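Local coordinates for protein vanadium-dependent bromoperoxidase (Corallina officinalis, PDB 1QHB) that catalyses the vanadate-dependent bromination of organic substrates with hydrogen peroxide, working as a homododecamer whose subunits each bind one calcium ion, at residues N356-Q361 with E580-N585. Residues are numbered along the deposited sequence; the frame is centred on the assembly and turned at random.
Sequences NLPFQQ and ENFFFN. With CA (calcium ion), chain H.
N356, L357 and P358 meet F582, F583 and F584 in a loop-to-loop contact that places the calcium-binding loop of this vanadium haloperoxidase against the segment that runs into strand 585-587, an example of two irregular segments joined by side chains and water. The N356 amide stacks on the F583 ring with the two planes 21° apart, N356 CG lying 3.4 Å from F583 CZ. N356 CB sits over a face of the same ring in a CH-pi contact, 3.8 Å from the centroid of F583. With CG of F583 between the backbone N and the carbonyl carbon (chi1 64°), the ring swings back toward N356 although the CB of F583 points away. L357 sends a single methyl, CD2, to two rings, 3.6 Å from CD2 of F582 and equally near CE1 of F584. P358 lays CD and CG obliquely against CB and CG of F582, whose ring also meets F374 and Y578 edge-to-face. Farther out, D354 spans both segments, accepting hydrogen bonds from the backbone N of N356 and of N585, while L76 and N83 of a second subunit pack on N356 and F583. Toward the metal, Q360 NE2 donates a bent bond (141°) to P358 O within the same loop, next to Q361, whose O binds calcium at 2.8 Å. Between the backbones, one water donates to N356 O at 2.9 Å and to N581 O at 3.0 Å.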
# COMPACT_ATOMS: atom_id res chain seq x y z
N ASN A 356 14.61 0.81 39.52
CA ASN A 356 13.99 0.06 38.44
C ASN A 356 14.80 0.03 37.15
O ASN A 356 14.33 -0.67 36.23
CB ASN A 356 12.61 0.67 38.20
CG ASN A 356 11.81 0.42 39.46
OD1 ASN A 356 11.56 -0.72 39.83
ND2 ASN A 356 11.43 1.46 40.14
N LEU A 357 15.93 0.72 37.08
CA LEU A 357 16.77 0.70 35.90
C LEU A 357 17.54 -0.61 35.97
O LEU A 357 17.68 -1.18 37.05
CB LEU A 357 17.80 1.84 35.84
CG LEU A 357 17.21 3.25 35.76
CD1 LEU A 357 18.31 4.30 35.73
CD2 LEU A 357 16.33 3.33 34.51
N PRO A 358 18.02 -1.06 34.84
CA PRO A 358 18.71 -2.33 34.78
C PRO A 358 20.06 -2.21 35.45
O PRO A 358 20.67 -1.14 35.57
CB PRO A 358 18.89 -2.59 33.30
CG PRO A 358 18.31 -1.47 32.56
CD PRO A 358 17.91 -0.40 33.52
N PHE A 359 20.54 -3.34 35.92
CA PHE A 359 21.87 -3.50 36.48
C PHE A 359 22.21 -2.57 37.62
O PHE A 359 23.38 -2.15 37.68
CB PHE A 359 22.92 -3.34 35.37
CG PHE A 359 22.68 -4.00 34.04
CD1 PHE A 359 22.37 -5.34 33.94
CD2 PHE A 359 22.71 -3.23 32.88
CE1 PHE A 359 22.17 -5.95 32.71
CE2 PHE A 359 22.47 -3.82 31.65
CZ PHE A 359 22.22 -5.18 31.55
N GLN A 360 21.32 -2.25 38.56
CA GLN A 360 21.75 -1.38 39.66
C GLN A 360 22.24 -2.16 40.88
O GLN A 360 22.69 -1.52 41.84
CB GLN A 360 20.63 -0.39 40.03
CG GLN A 360 20.15 0.49 38.88
CD GLN A 360 21.31 1.30 38.30
OE1 GLN A 360 22.01 1.92 39.11
NE2 GLN A 360 21.50 1.25 36.99
N GLN A 361 22.19 -3.49 40.91
CA GLN A 361 22.58 -4.28 42.09
C GLN A 361 24.08 -4.36 42.28
O GLN A 361 24.76 -3.77 41.45
CB GLN A 361 22.07 -5.72 41.92
CG GLN A 361 20.56 -5.86 41.86
CD GLN A 361 20.22 -7.34 41.71
OE1 GLN A 361 20.05 -7.83 40.60
NE2 GLN A 361 20.15 -8.03 42.84
N GLU A 580 16.41 -4.07 26.99
CA GLU A 580 16.31 -4.46 28.38
C GLU A 580 14.90 -4.33 28.94
O GLU A 580 14.02 -3.62 28.47
CB GLU A 580 17.32 -3.65 29.23
CG GLU A 580 18.77 -3.93 28.96
CD GLU A 580 19.38 -3.20 27.81
OE1 GLU A 580 18.87 -2.26 27.18
OE2 GLU A 580 20.54 -3.57 27.47
N ASN A 581 14.69 -4.98 30.09
CA ASN A 581 13.38 -4.94 30.77
C ASN A 581 13.54 -3.98 31.94
O ASN A 581 14.15 -4.27 32.97
CB ASN A 581 13.07 -6.36 31.23
CG ASN A 581 11.98 -6.47 32.26
OD1 ASN A 581 11.12 -5.60 32.39
ND2 ASN A 581 11.99 -7.55 33.03
N PHE A 582 12.96 -2.80 31.81
CA PHE A 582 13.10 -1.79 32.86
C PHE A 582 12.10 -0.66 32.62
O PHE A 582 11.35 -0.63 31.66
CB PHE A 582 14.51 -1.22 32.85
CG PHE A 582 14.76 -0.18 31.78
CD1 PHE A 582 15.09 -0.58 30.49
CD2 PHE A 582 14.67 1.18 32.08
CE1 PHE A 582 15.34 0.38 29.51
CE2 PHE A 582 14.91 2.12 31.09
CZ PHE A 582 15.26 1.74 29.80
N PHE A 583 12.13 0.29 33.54
CA PHE A 583 11.26 1.47 33.34
C PHE A 583 11.79 2.55 34.26
O PHE A 583 12.52 2.31 35.21
CB PHE A 583 9.81 1.14 33.58
CG PHE A 583 9.53 0.74 35.00
CD1 PHE A 583 9.66 -0.59 35.39
CD2 PHE A 583 9.19 1.69 35.94
CE1 PHE A 583 9.42 -0.96 36.69
CE2 PHE A 583 8.94 1.34 37.27
CZ PHE A 583 9.04 0.00 37.62
N PHE A 584 11.41 3.76 33.92
CA PHE A 584 11.73 4.92 34.74
C PHE A 584 10.49 5.14 35.61
O PHE A 584 9.35 5.15 35.18
CB PHE A 584 11.96 6.15 33.89
CG PHE A 584 13.22 6.17 33.06
CD1 PHE A 584 14.41 6.47 33.71
CD2 PHE A 584 13.20 5.92 31.70
CE1 PHE A 584 15.60 6.55 32.99
CE2 PHE A 584 14.42 5.96 31.00
CZ PHE A 584 15.58 6.29 31.66
N ASN A 585 10.77 5.28 36.89
CA ASN A 585 9.78 5.62 37.90
C ASN A 585 9.80 7.15 38.01
O ASN A 585 10.85 7.63 38.42
CB ASN A 585 10.09 4.97 39.25
CG ASN A 585 9.04 5.37 40.28
OD1 ASN A 585 8.16 4.59 40.61
ND2 ASN A 585 9.16 6.60 40.77
CA CA H . 25.74 -3.56 38.84
O HOH W 1 15.21 -3.36 35.66